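Local atomic coordinates of protein NRD1 (PDB entry 3CLJ), a protein that binds the phosphorylated C-terminal domain of RNA polymerase II and acts with Nab3 and Sen1 in a transcription termination complex. Residues C53-K58 against I109-Q114; A8-F13 against I47-L52; R70-E75 against G88-A93; E99-L104 against G131-S136. One frame throughout, in Å; residues are numbered along the deposited sequence. Where two conformers were deposited one is given.

All four contacts lie within the all-helical CTD-interacting domain, and three of them use helix 90-111: contact 3 at its start, contact 4 along its middle, contact 1 at its end. Contacts 1 and 3 therefore fall on opposite sides of the chain's centre, their own centres about 26 Å apart. Contact 2, between helices 3-11 and 39-52, joins this row indirectly: R51 forms a salt bridge with E103 of contact 4, while S50 accepts from K58 of contact 1. Along the chain, contact 2 closes first, contact 3 is nested inside the loop closed by contact 1, and contact 4 crosses contact 1. Helix 90-111 thus connects the middle of the chain (53-58, 70-75) with its later part (131-136).

Contact 1 of 4, residues C53-K58 against I109-Q114; sequences CPDSHK and IAKSNQ
K111 lays its aliphatic chain over one face of the flat carboxylate of D55: K111 CB stands 3.7 Å from D55 CG, almost along the normal of the group, and K111 CD is 3.5 Å from D55 OD1. The two side chains cross at about a right angle, and D55 CB sits 3.4 Å from the backbone O of K111. The second flat group, the H57 ring, belongs to the loop itself; P54 CG lies over one of its faces, offset toward the rim, and S56 OG meets its edge in plane, 3.0 Å from H57 ND1 in a hydrogen bond. Despite their opposite charges, D55 and K111 do not pair here: D55 OD1 is 5.0 Å from K111 NZ, because the lysine chain bends at its last torsion (chi4 49°) and its ammonium goes to D107. In the helical CTD-interacting domain this contact joins the turn between helices 39-52 and 58-77 to the C-terminal end of helix 90-111. K58, the first residue of helix 58-77, reaches the same lysine from another direction, its CE 3.7 Å from K111 CD. Its chain is bent at chi2 (-88°), and NZ bonds to S50 O and also forms a salt bridge with D107, whose carboxylate takes one lysine on each oxygen and probably holds both ammonium groups in place. Farther along, a water bridges the segments, donating to D55 O and to S112 OG at 2.9 Å each, with S56 O at most a weak alternative acceptor. S112 OG is hydrogen-bonded to A108 O as well.

Contact 2 of 4, residues A8-F13 against I47-L52; sequences ATLESF and IDYSRL
Y49 reaches from helix 39-52 across L10 to F13, its ring carried outward by a CG placed opposite the backbone N (chi1 176°). Starting at the root, Y49 CB meets L10 CD2 at 3.9 Å. One atom on, Y49 CG is 3.7 Å from L10 CD1, the methyl that covers one ring face as a CH-pi contact: it lies 4.1 Å from the centroid of the Y49 ring and 24° off the normal, hence toward the rim on the CB side. Midway along the ring, Y49 CE1 comes within 4.1 Å of L10 O and of F13 CB. Y49 CZ is 3.7 Å from F13 CB, and at the tip the fit tightens, with Y49 OH only 3.1 Å from F13 CB. The F13 and Y49 side chains cross at about a right angle. All three residues are buried, and I64 of helix 58-77 touches each of them. If Y49 were cut back to an alanine, a gap would probably open between the helices, the L10 methyls and F13 CB losing the ring they rest against. Aromatic and aliphatic side chains joining the first helix to a third and a fourth in this way are consistent with the right-handed superhelix of helices of a CTD-interacting domain.

Contact 3 of 4, residues R70-E75 against G88-A93; sequences RAYLDE and GTCAHA
The C90 thiol faces the Y72 ring in a Cys sulfur-aromatic contact, which joins helix 58-77 to the first turn of helix 90-111 in the helical CTD-interacting domain. C90 SG is 4.2 Å from the centroid of the Y72 ring and 27° off its normal, over the face and displaced toward the CG-CD1 side. A93, one turn later on the same helix, approaches differently. Its methyl lies at the ring edge, near the plane, with A93 CB 3.4 Å from Y72 CD2. Y72 is therefore met on a face and at an edge by two residues three apart on one helix, while its hydroxyl is bonded to A32 O, which should fix the far end of the ring. The first torsion of C90 (chi1 -60°) sets the sulfur opposite the carbonyl carbon, and there it also touches the next turn of helix 58-77, with E75 CB 3.5 Å from C90 SG. C90 CB also rests 3.6 Å from the backbone O of Y72. Immediately before C90, T89 is the N-cap of the incoming helix: H92 N donates to T89 OG1 over 3.3 Å at an N-H...O angle of 160°.

Contact 4 of 4, residues E99-L104 against G131-S136; sequences EVIQEL and GLFQKS
I101 packs onto a face of the F133 ring, a CH-pi contact that fastens the middle of helix 90-111 to the turns following helix 114-130 in this helical CTD-interacting domain. I101 CG1 lies 4.1 Å from the centroid of the F133 ring, 28° off the normal, and comes as near as 3.7 Å to F133 CE1. The other branch meets the root of the ring, I101 CG2 being 4.0 Å from F133 CG, and the two side chains cross at about a right angle. With CG1 roughly opposite the backbone N (chi1 -154°), both branches of the isoleucine can reach the ring. Beside this pair, Q102 OE1 approaches S136 OG at 3.8 Å, too long to count as a hydrogen bond. In the next shell, L132 backs the opposite face of F133, its CG 3.5 Å above the ring plane, so the aromatic is sandwiched between leucine and isoleucine, and W127 adds an edge-to-face contact. Without the F133 ring, as with a serine here, I101 and L132 would probably face a gap and W127 would lose its aromatic mate. Two successive turns position the ring. F133 occupies the third place of a type II turn from G131 to Q134, with positive phi (72°), and opens a type I turn to S136, closed by S136 N donating to F133 O at 3.2 Å.

Contact 1 of 4, residues C53-K58 against I109-Q114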
loop_
_atom_site.group_PDB
_atom_site.type_symbol
_atom_site.label_atom_id
_atom_site.label_comp_id
_atom_site.label_asym_id
_atom_site.label_seq_id
_atom_site.Cartn_x
_atom_site.Cartn_y
_atom_site.Cartn_z
ATOM N N CYS A 53 11.860 -2.855 -0.584
ATOM C CA CYS A 53 11.760 -4.289 -0.452
ATOM C C CYS A 53 12.317 -4.988 -1.723
ATOM O O CYS A 53 12.439 -4.357 -2.779
ATOM C CB CYS A 53 10.287 -4.704 -0.186
ATOM S SG CYS A 53 9.185 -4.331 -1.551
ATOM N N PRO A 54 12.641 -6.296 -1.610
ATOM C CA PRO A 54 13.012 -7.105 -2.812
ATOM C C PRO A 54 12.000 -6.971 -3.991
ATOM O O PRO A 54 10.794 -6.726 -3.779
ATOM C CB PRO A 54 13.054 -8.545 -2.251
ATOM C CG PRO A 54 13.409 -8.341 -0.787
ATOM C CD PRO A 54 12.645 -7.109 -0.364
ATOM N N ASP A 55 12.465 -7.114 -5.220
ATOM C CA ASP A 55 11.590 -7.039 -6.414
ATOM C C ASP A 55 10.343 -7.926 -6.316
ATOM O O ASP A 55 9.225 -7.491 -6.586
ATOM C CB ASP A 55 12.375 -7.445 -7.688
ATOM C CG ASP A 55 13.482 -6.452 -8.042
ATOM O OD1 ASP A 55 13.683 -5.491 -7.241
ATOM O OD2 ASP A 55 14.131 -6.640 -9.110
ATOM N N SER A 56 10.557 -9.191 -5.980
ATOM C CA SER A 56 9.459 -10.161 -5.887
ATOM C C SER A 56 8.439 -9.768 -4.742
ATOM O O SER A 56 7.268 -10.163 -4.763
ATOM C CB SER A 56 10.040 -11.557 -5.698
ATOM O OG SER A 56 10.488 -11.682 -4.345
ATOM N N HIS A 57 8.909 -8.952 -3.802
ATOM C CA HIS A 57 8.171 -8.471 -2.664
ATOM C C HIS A 57 7.337 -7.181 -2.916
ATOM O O HIS A 57 6.529 -6.774 -2.067
ATOM C CB HIS A 57 9.122 -8.304 -1.444
ATOM C CG HIS A 57 9.551 -9.602 -0.806
ATOM N ND1 HIS A 57 9.838 -10.739 -1.521
ATOM C CD2 HIS A 57 9.736 -9.934 0.498
ATOM C CE1 HIS A 57 10.203 -11.709 -0.702
ATOM N NE2 HIS A 57 10.145 -11.246 0.535
ATOM N N LYS A 58 7.492 -6.548 -4.075
ATOM C CA LYS A 58 6.749 -5.311 -4.352
ATOM C C LYS A 58 5.225 -5.483 -4.380
ATOM O O LYS A 58 4.510 -4.614 -3.891
ATOM C CB LYS A 58 7.217 -4.689 -5.667
ATOM C CG LYS A 58 8.690 -4.337 -5.708
ATOM C CD LYS A 58 8.930 -2.936 -5.159
ATOM C CE LYS A 58 10.442 -2.710 -4.962
ATOM N NZ LYS A 58 10.721 -1.254 -4.731
ATOM N N ILE A 109 5.712 -2.210 -10.700
ATOM C CA ILE A 109 5.421 -2.810 -12.005
ATOM C C ILE A 109 6.723 -3.158 -12.735
ATOM O O ILE A 109 6.891 -4.293 -13.221
ATOM C CB ILE A 109 4.485 -1.949 -12.844
ATOM C CG1 ILE A 109 3.063 -2.044 -12.279
ATOM C CG2 ILE A 109 4.512 -2.383 -14.317
ATOM C CD1 ILE A 109 2.112 -0.892 -12.765
ATOM N N ALA A 110 7.661 -2.209 -12.751
ATOM C CA ALA A 110 8.971 -2.349 -13.433
ATOM C C ALA A 110 9.788 -3.517 -12.823
ATOM O O ALA A 110 10.577 -4.162 -13.479
ATOM C CB ALA A 110 9.759 -1.045 -13.306
ATOM N N LYS A 111 9.614 -3.768 -11.542
ATOM C CA LYS A 111 10.381 -4.806 -10.900
ATOM C C LYS A 111 9.664 -6.166 -10.801
ATOM O O LYS A 111 10.256 -7.145 -10.374
ATOM C CB LYS A 111 10.822 -4.288 -9.538
ATOM C CG LYS A 111 11.844 -3.120 -9.641
ATOM C CD LYS A 111 12.141 -2.543 -8.245
ATOM C CE LYS A 111 13.528 -1.910 -8.173
ATOM N NZ LYS A 111 13.773 -0.973 -9.297
ATOM N N SER A 112 8.394 -6.210 -11.220
ATOM C CA SER A 112 7.549 -7.408 -11.110
ATOM C C SER A 112 7.606 -8.314 -12.368
ATOM O O SER A 112 7.814 -7.851 -13.503
ATOM C CB SER A 112 6.091 -7.030 -10.814
ATOM O OG SER A 112 5.942 -6.513 -9.514
ATOM N N ASN A 113 7.419 -9.614 -12.153
ATOM C CA ASN A 113 7.317 -10.525 -13.273
ATOM C C ASN A 113 5.920 -10.345 -13.850
ATOM O O ASN A 113 5.110 -9.577 -13.329
ATOM C CB ASN A 113 7.651 -11.992 -12.885
ATOM C CG ASN A 113 6.659 -12.608 -11.862
ATOM O OD1 ASN A 113 5.581 -12.063 -11.559
ATOM N ND2 ASN A 113 7.022 -13.775 -11.355
ATOM N N GLN A 114 5.642 -11.042 -14.934
ATOM C CA GLN A 114 4.361 -10.932 -15.620
ATOM C C GLN A 114 3.170 -11.259 -14.689
ATOM O O GLN A 114 2.142 -10.543 -14.647
ATOM C CB GLN A 114 4.307 -11.759 -16.904
ATOM C CG GLN A 114 5.105 -11.170 -18.076
ATOM C CD GLN A 114 4.944 -9.665 -18.256
ATOM O OE1 GLN A 114 3.846 -9.111 -18.151
ATOM N NE2 GLN A 114 6.055 -8.998 -18.527
HETATM O O HOH W 1 6.490 -8.101 -7.110
#

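Contact 2 of 4, residues A8-F13 against I47-L52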
loop_
_atom_site.group_PDB
_atom_site.type_symbol
_atom_site.label_atom_id
_atom_site.label_comp_id
_atom_site.label_asym_id
_atom_site.label_seq_id
_atom_site.Cartn_x
_atom_site.Cartn_y
_atom_site.Cartn_z
ATOM N N ALA A 8 8.856 -4.545 13.674
ATOM C CA ALA A 8 9.324 -5.928 13.545
ATOM C C ALA A 8 8.418 -6.792 12.661
ATOM O O ALA A 8 8.922 -7.598 11.887
ATOM C CB ALA A 8 9.587 -6.615 14.993
ATOM N N THR A 9 7.099 -6.618 12.742
ATOM C CA THR A 9 6.172 -7.406 11.935
ATOM C C THR A 9 6.256 -7.002 10.436
ATOM O O THR A 9 6.305 -7.877 9.541
ATOM C CB THR A 9 4.725 -7.273 12.461
ATOM O OG1 THR A 9 4.685 -7.776 13.811
ATOM C CG2 THR A 9 3.727 -8.029 11.587
ATOM N N LEU A 10 6.328 -5.685 10.193
ATOM C CA LEU A 10 6.634 -5.204 8.860
ATOM C C LEU A 10 8.002 -5.718 8.311
ATOM O O LEU A 10 8.038 -6.317 7.212
ATOM C CB LEU A 10 6.475 -3.673 8.744
ATOM C CG LEU A 10 6.692 -3.168 7.307
ATOM C CD1 LEU A 10 5.628 -3.557 6.238
ATOM C CD2 LEU A 10 6.828 -1.750 7.372
ATOM N N GLU A 11 9.100 -5.482 9.040
ATOM C CA GLU A 11 10.376 -6.024 8.650
ATOM C C GLU A 11 10.357 -7.540 8.342
ATOM O O GLU A 11 11.112 -7.994 7.462
ATOM C CB GLU A 11 11.492 -5.704 9.709
ATOM C CG GLU A 11 11.891 -4.228 9.792
ATOM C CD GLU A 11 12.592 -3.828 11.076
ATOM O OE1 GLU A 11 12.592 -4.592 12.082
ATOM O OE2 GLU A 11 13.151 -2.714 11.082
ATOM N N SER A 12 9.547 -8.338 9.059
ATOM C CA SER A 12 9.527 -9.785 8.853
ATOM C C SER A 12 9.024 -10.243 7.456
ATOM O O SER A 12 9.187 -11.410 7.102
ATOM C CB SER A 12 8.753 -10.512 9.962
ATOM O OG SER A 12 7.364 -10.228 9.868
ATOM N N PHE A 13 8.417 -9.344 6.683
ATOM C CA PHE A 13 7.930 -9.660 5.323
ATOM C C PHE A 13 9.072 -10.050 4.390
ATOM O O PHE A 13 8.864 -10.716 3.364
ATOM C CB PHE A 13 7.114 -8.511 4.742
ATOM C CG PHE A 13 5.639 -8.528 5.147
ATOM C CD1 PHE A 13 5.246 -8.131 6.454
ATOM C CD2 PHE A 13 4.643 -8.915 4.229
ATOM C CE1 PHE A 13 3.936 -8.123 6.852
ATOM C CE2 PHE A 13 3.255 -8.916 4.617
ATOM C CZ PHE A 13 2.904 -8.524 5.944
ATOM N N ILE A 47 5.200 3.003 3.108
ATOM C CA ILE A 47 5.716 3.660 1.876
ATOM C C ILE A 47 7.161 3.242 1.608
ATOM O O ILE A 47 7.523 2.833 0.495
ATOM C CB ILE A 47 5.593 5.204 1.959
ATOM C CG1 ILE A 47 4.094 5.612 1.875
ATOM C CG2 ILE A 47 6.356 5.872 0.810
ATOM C CD1 ILE A 47 3.811 7.088 2.144
ATOM N N ASP A 48 7.975 3.323 2.656
ATOM C CA ASP A 48 9.388 3.019 2.568
ATOM C C ASP A 48 9.629 1.517 2.384
ATOM O O ASP A 48 10.581 1.105 1.711
ATOM C CB ASP A 48 10.099 3.585 3.808
ATOM C CG ASP A 48 10.199 5.128 3.776
ATOM O OD1 ASP A 48 10.054 5.723 2.686
ATOM O OD2 ASP A 48 10.514 5.774 4.818
ATOM N N TYR A 49 8.783 0.702 3.000
ATOM C CA TYR A 49 8.862 -0.723 2.786
ATOM C C TYR A 49 8.659 -1.027 1.272
ATOM O O TYR A 49 9.405 -1.797 0.677
ATOM C CB TYR A 49 7.791 -1.468 3.623
ATOM C CG TYR A 49 7.837 -2.920 3.295
ATOM C CD1 TYR A 49 8.928 -3.711 3.727
ATOM C CD2 TYR A 49 6.856 -3.505 2.477
ATOM C CE1 TYR A 49 8.997 -5.079 3.386
ATOM C CE2 TYR A 49 6.892 -4.840 2.166
ATOM C CZ TYR A 49 7.998 -5.616 2.572
ATOM O OH TYR A 49 8.076 -6.944 2.204
ATOM N N SER A 50 7.645 -0.424 0.681
ATOM C CA SER A 50 7.428 -0.497 -0.782
ATOM C C SER A 50 8.644 -0.082 -1.627
ATOM O O SER A 50 8.974 -0.697 -2.651
ATOM C CB SER A 50 6.206 0.367 -1.180
ATOM O OG SER A 50 5.731 0.005 -2.472
ATOM N N ARG A 51 9.231 1.037 -1.238
ATOM C CA ARG A 51 10.438 1.563 -1.895
ATOM C C ARG A 51 11.646 0.661 -1.859
ATOM O O ARG A 51 12.406 0.640 -2.806
ATOM C CB ARG A 51 10.849 2.899 -1.286
ATOM C CG ARG A 51 9.903 3.982 -1.631
ATOM C CD ARG A 51 10.296 5.220 -0.861
ATOM N NE ARG A 51 9.591 6.378 -1.440
ATOM C CZ ARG A 51 9.302 7.505 -0.787
ATOM N NH1 ARG A 51 9.701 7.659 0.491
ATOM N NH2 ARG A 51 8.696 8.503 -1.446
ATOM N N LEU A 52 11.806 -0.080 -0.772
ATOM C CA LEU A 52 13.068 -0.714 -0.460
ATOM C C LEU A 52 13.041 -2.252 -0.479
ATOM O O LEU A 52 14.087 -2.881 -0.373
ATOM C CB LEU A 52 13.529 -0.238 0.944
ATOM C CG LEU A 52 13.863 1.281 1.013
ATOM C CD1 LEU A 52 14.047 1.815 2.467
ATOM C CD2 LEU A 52 15.046 1.671 0.132
#

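Contact 3 of 4, residues R70-E75 against G88-A93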
loop_
_atom_site.group_PDB
_atom_site.type_symbol
_atom_site.label_atom_id
_atom_site.label_comp_id
_atom_site.label_asym_id
_atom_site.label_seq_id
_atom_site.Cartn_x
_atom_site.Cartn_y
_atom_site.Cartn_z
ATOM N N ARG A 70 -7.552 0.968 2.182
ATOM C CA ARG A 70 -9.003 0.821 2.008
ATOM C C ARG A 70 -9.661 0.741 3.386
ATOM O O ARG A 70 -10.798 1.159 3.522
ATOM C CB ARG A 70 -9.456 -0.335 1.063
ATOM C CG ARG A 70 -9.314 -0.083 -0.492
ATOM C CD ARG A 70 -9.919 -1.243 -1.437
ATOM N NE ARG A 70 -9.267 -2.512 -1.104
ATOM C CZ ARG A 70 -9.769 -3.460 -0.311
ATOM N NH1 ARG A 70 -11.001 -3.367 0.199
ATOM N NH2 ARG A 70 -9.008 -4.492 -0.005
ATOM N N ALA A 71 -8.934 0.257 4.408
ATOM C CA ALA A 71 -9.464 0.294 5.800
ATOM C C ALA A 71 -9.663 1.750 6.282
ATOM O O ALA A 71 -10.702 2.102 6.832
ATOM C CB ALA A 71 -8.595 -0.499 6.780
ATOM N N TYR A 72 -8.686 2.591 5.998
ATOM C CA TYR A 72 -8.718 4.007 6.375
ATOM C C TYR A 72 -9.779 4.734 5.586
ATOM O O TYR A 72 -10.476 5.577 6.135
ATOM C CB TYR A 72 -7.334 4.625 6.129
ATOM C CG TYR A 72 -6.380 4.501 7.298
ATOM C CD1 TYR A 72 -6.679 3.706 8.401
ATOM C CD2 TYR A 72 -5.142 5.138 7.275
ATOM C CE1 TYR A 72 -5.781 3.595 9.493
ATOM C CE2 TYR A 72 -4.238 5.038 8.383
ATOM C CZ TYR A 72 -4.559 4.281 9.492
ATOM O OH TYR A 72 -3.687 4.216 10.608
ATOM N N LEU A 73 -9.869 4.408 4.292
ATOM C CA LEU A 73 -10.907 4.921 3.369
ATOM C C LEU A 73 -12.291 4.591 3.873
ATOM O O LEU A 73 -13.215 5.405 3.733
ATOM C CB LEU A 73 -10.727 4.402 1.916
ATOM C CG LEU A 73 -11.702 4.908 0.834
ATOM C CD1 LEU A 73 -11.664 6.444 0.719
ATOM C CD2 LEU A 73 -11.495 4.262 -0.528
ATOM N N ASP A 74 -12.456 3.417 4.478
ATOM C CA ASP A 74 -13.730 3.145 5.149
ATOM C C ASP A 74 -14.004 3.979 6.398
ATOM O O ASP A 74 -15.136 4.356 6.618
ATOM C CB ASP A 74 -13.901 1.668 5.468
ATOM C CG ASP A 74 -14.337 0.881 4.270
ATOM O OD1 ASP A 74 -14.951 1.489 3.327
ATOM O OD2 ASP A 74 -14.047 -0.344 4.276
ATOM N N GLU A 75 -12.982 4.231 7.216
ATOM C CA GLU A 75 -13.118 5.067 8.408
ATOM C C GLU A 75 -13.506 6.518 8.068
ATOM O O GLU A 75 -14.317 7.141 8.749
ATOM C CB GLU A 75 -11.825 5.066 9.205
ATOM C CG GLU A 75 -11.583 3.827 9.980
ATOM C CD GLU A 75 -12.623 3.582 11.051
ATOM O OE1 GLU A 75 -12.973 4.536 11.788
ATOM O OE2 GLU A 75 -13.089 2.423 11.152
ATOM N N GLY A 88 -2.401 12.478 11.968
ATOM C CA GLY A 88 -3.222 11.738 12.931
ATOM C C GLY A 88 -4.684 11.574 12.506
ATOM O O GLY A 88 -5.540 11.314 13.344
ATOM N N THR A 89 -4.977 11.767 11.217
ATOM C CA THR A 89 -6.276 11.390 10.636
ATOM C C THR A 89 -6.118 10.396 9.458
ATOM O O THR A 89 -5.062 10.359 8.791
ATOM C CB THR A 89 -7.142 12.618 10.176
ATOM O OG1 THR A 89 -6.557 13.258 9.031
ATOM C CG2 THR A 89 -7.365 13.627 11.307
ATOM N N CYS A 90 -7.169 9.607 9.200
ATOM C CA CYS A 90 -7.276 8.773 8.004
ATOM C C CYS A 90 -7.209 9.561 6.697
ATOM O O CYS A 90 -6.690 9.065 5.713
ATOM C CB CYS A 90 -8.576 7.948 8.012
ATOM S SG CYS A 90 -8.780 6.817 9.403
ATOM N N ALA A 91 -7.763 10.764 6.680
ATOM C CA ALA A 91 -7.747 11.594 5.482
ATOM C C ALA A 91 -6.308 11.958 5.078
ATOM O O ALA A 91 -5.947 11.867 3.909
ATOM C CB ALA A 91 -8.582 12.844 5.700
ATOM N N HIS A 92 -5.501 12.342 6.060
ATOM C CA HIS A 92 -4.095 12.699 5.854
ATOM C C HIS A 92 -3.301 11.457 5.371
ATOM O O HIS A 92 -2.546 11.535 4.393
ATOM C CB HIS A 92 -3.520 13.272 7.150
ATOM C CG HIS A 92 -2.079 13.651 7.056
ATOM N ND1 HIS A 92 -1.072 12.915 7.653
ATOM C CD2 HIS A 92 -1.471 14.687 6.430
ATOM C CE1 HIS A 92 0.093 13.478 7.388
ATOM N NE2 HIS A 92 -0.122 14.559 6.660
ATOM N N ALA A 93 -3.496 10.333 6.059
ATOM C CA ALA A 93 -2.857 9.073 5.694
ATOM C C ALA A 93 -3.086 8.761 4.216
ATOM O O ALA A 93 -2.128 8.443 3.498
ATOM C CB ALA A 93 -3.353 7.926 6.588
#

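Contact 4 of 4, residues E99-L104 against G131-S136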
loop_
_atom_site.group_PDB
_atom_site.type_symbol
_atom_site.label_atom_id
_atom_site.label_comp_id
_atom_site.label_asym_id
_atom_site.label_seq_id
_atom_site.Cartn_x
_atom_site.Cartn_y
_atom_site.Cartn_z
ATOM N N GLU A 99 -0.091 10.897 -2.628
ATOM C CA GLU A 99 1.020 11.677 -3.184
ATOM C C GLU A 99 2.234 10.853 -3.683
ATOM O O GLU A 99 2.977 11.330 -4.507
ATOM C CB GLU A 99 1.412 12.860 -2.282
ATOM C CG GLU A 99 0.320 13.969 -2.163
ATOM C CD GLU A 99 -0.187 14.494 -3.521
ATOM O OE1 GLU A 99 0.574 15.209 -4.217
ATOM O OE2 GLU A 99 -1.351 14.179 -3.893
ATOM N N VAL A 100 2.410 9.608 -3.225
ATOM C CA VAL A 100 3.511 8.748 -3.693
ATOM C C VAL A 100 3.085 7.506 -4.476
ATOM O O VAL A 100 3.952 6.796 -4.971
ATOM C CB VAL A 100 4.454 8.251 -2.537
ATOM C CG1 VAL A 100 5.157 9.483 -1.845
ATOM C CG2 VAL A 100 3.662 7.356 -1.595
ATOM N N ILE A 101 1.773 7.239 -4.581
ATOM C CA ILE A 101 1.315 6.004 -5.193
ATOM C C ILE A 101 1.791 5.773 -6.667
ATOM O O ILE A 101 2.019 4.633 -7.070
ATOM C CB ILE A 101 -0.234 5.784 -5.048
ATOM C CG1 ILE A 101 -0.552 4.304 -5.097
ATOM C CG2 ILE A 101 -1.076 6.597 -6.079
ATOM C CD1 ILE A 101 0.201 3.446 -4.095
ATOM N N GLN A 102 1.889 6.836 -7.475
ATOM C CA GLN A 102 2.387 6.637 -8.817
ATOM C C GLN A 102 3.858 6.211 -8.852
ATOM O O GLN A 102 4.216 5.322 -9.649
ATOM C CB GLN A 102 2.195 7.904 -9.597
ATOM C CG GLN A 102 0.732 8.166 -9.797
ATOM C CD GLN A 102 0.482 9.491 -10.458
ATOM O OE1 GLN A 102 -0.020 10.415 -9.826
ATOM N NE2 GLN A 102 0.891 9.611 -11.715
ATOM N N GLU A 103 4.692 6.834 -8.001
ATOM C CA GLU A 103 6.096 6.410 -7.797
ATOM C C GLU A 103 6.169 4.920 -7.417
ATOM O O GLU A 103 6.945 4.115 -7.994
ATOM C CB GLU A 103 6.768 7.246 -6.691
ATOM C CG GLU A 103 8.123 6.720 -6.216
ATOM C CD GLU A 103 8.512 7.215 -4.828
ATOM O OE1 GLU A 103 7.990 8.292 -4.387
ATOM O OE2 GLU A 103 9.346 6.509 -4.196
ATOM N N LEU A 104 5.362 4.565 -6.419
ATOM C CA LEU A 104 5.418 3.219 -5.898
ATOM C C LEU A 104 4.902 2.220 -6.923
ATOM O O LEU A 104 5.450 1.143 -7.028
ATOM C CB LEU A 104 4.596 3.086 -4.588
ATOM C CG LEU A 104 5.025 3.950 -3.411
ATOM C CD1 LEU A 104 4.135 3.548 -2.183
ATOM C CD2 LEU A 104 6.528 3.879 -3.094
ATOM N N GLY A 131 -12.597 4.075 -5.226
ATOM C CA GLY A 131 -12.322 5.476 -5.015
ATOM C C GLY A 131 -11.028 5.695 -4.239
ATOM O O GLY A 131 -10.766 6.814 -3.816
ATOM N N LEU A 132 -10.213 4.658 -4.050
ATOM C CA LEU A 132 -8.898 4.842 -3.425
ATOM C C LEU A 132 -7.936 5.475 -4.482
ATOM O O LEU A 132 -7.720 4.903 -5.569
ATOM C CB LEU A 132 -8.304 3.532 -2.828
ATOM C CG LEU A 132 -7.048 3.724 -1.930
ATOM C CD1 LEU A 132 -7.386 4.573 -0.655
ATOM C CD2 LEU A 132 -6.404 2.396 -1.587
ATOM N N PHE A 133 -7.438 6.657 -4.162
ATOM C CA PHE A 133 -6.537 7.414 -5.041
ATOM C C PHE A 133 -7.277 7.986 -6.268
ATOM O O PHE A 133 -6.717 8.060 -7.366
ATOM C CB PHE A 133 -5.264 6.612 -5.430
ATOM C CG PHE A 133 -4.609 5.873 -4.269
ATOM C CD1 PHE A 133 -4.316 4.524 -4.347
ATOM C CD2 PHE A 133 -4.345 6.533 -3.065
ATOM C CE1 PHE A 133 -3.678 3.841 -3.259
ATOM C CE2 PHE A 133 -3.744 5.855 -1.994
ATOM C CZ PHE A 133 -3.416 4.528 -2.088
ATOM N N GLN A 134 -8.516 8.412 -6.070
ATOM C CA GLN A 134 -9.330 8.932 -7.158
ATOM C C GLN A 134 -8.810 10.244 -7.782
ATOM O O GLN A 134 -9.173 10.585 -8.912
ATOM C CB GLN A 134 -10.815 9.026 -6.745
ATOM C CG GLN A 134 -11.184 9.928 -5.550
ATOM C CD GLN A 134 -11.144 11.437 -5.789
ATOM O OE1 GLN A 134 -11.571 11.966 -6.839
ATOM N NE2 GLN A 134 -10.662 12.157 -4.774
ATOM N N LYS A 135 -7.975 10.984 -7.042
ATOM C CA LYS A 135 -7.463 12.260 -7.513
ATOM C C LYS A 135 -6.343 12.022 -8.549
ATOM O O LYS A 135 -6.024 12.908 -9.352
ATOM C CB LYS A 135 -6.812 13.061 -6.373
ATOM C CG LYS A 135 -7.739 13.751 -5.413
ATOM C CD LYS A 135 -6.904 14.567 -4.432
ATOM C CE LYS A 135 -7.786 15.242 -3.382
ATOM N NZ LYS A 135 -7.149 16.504 -2.879
ATOM N N SER A 136 -5.741 10.849 -8.464
ATOM C CA SER A 136 -4.627 10.417 -9.338
ATOM C C SER A 136 -5.102 9.779 -10.630
ATOM O O SER A 136 -6.005 8.992 -10.634
ATOM C CB SER A 136 -3.775 9.407 -8.635
ATOM O OG SER A 136 -3.081 10.062 -7.626
#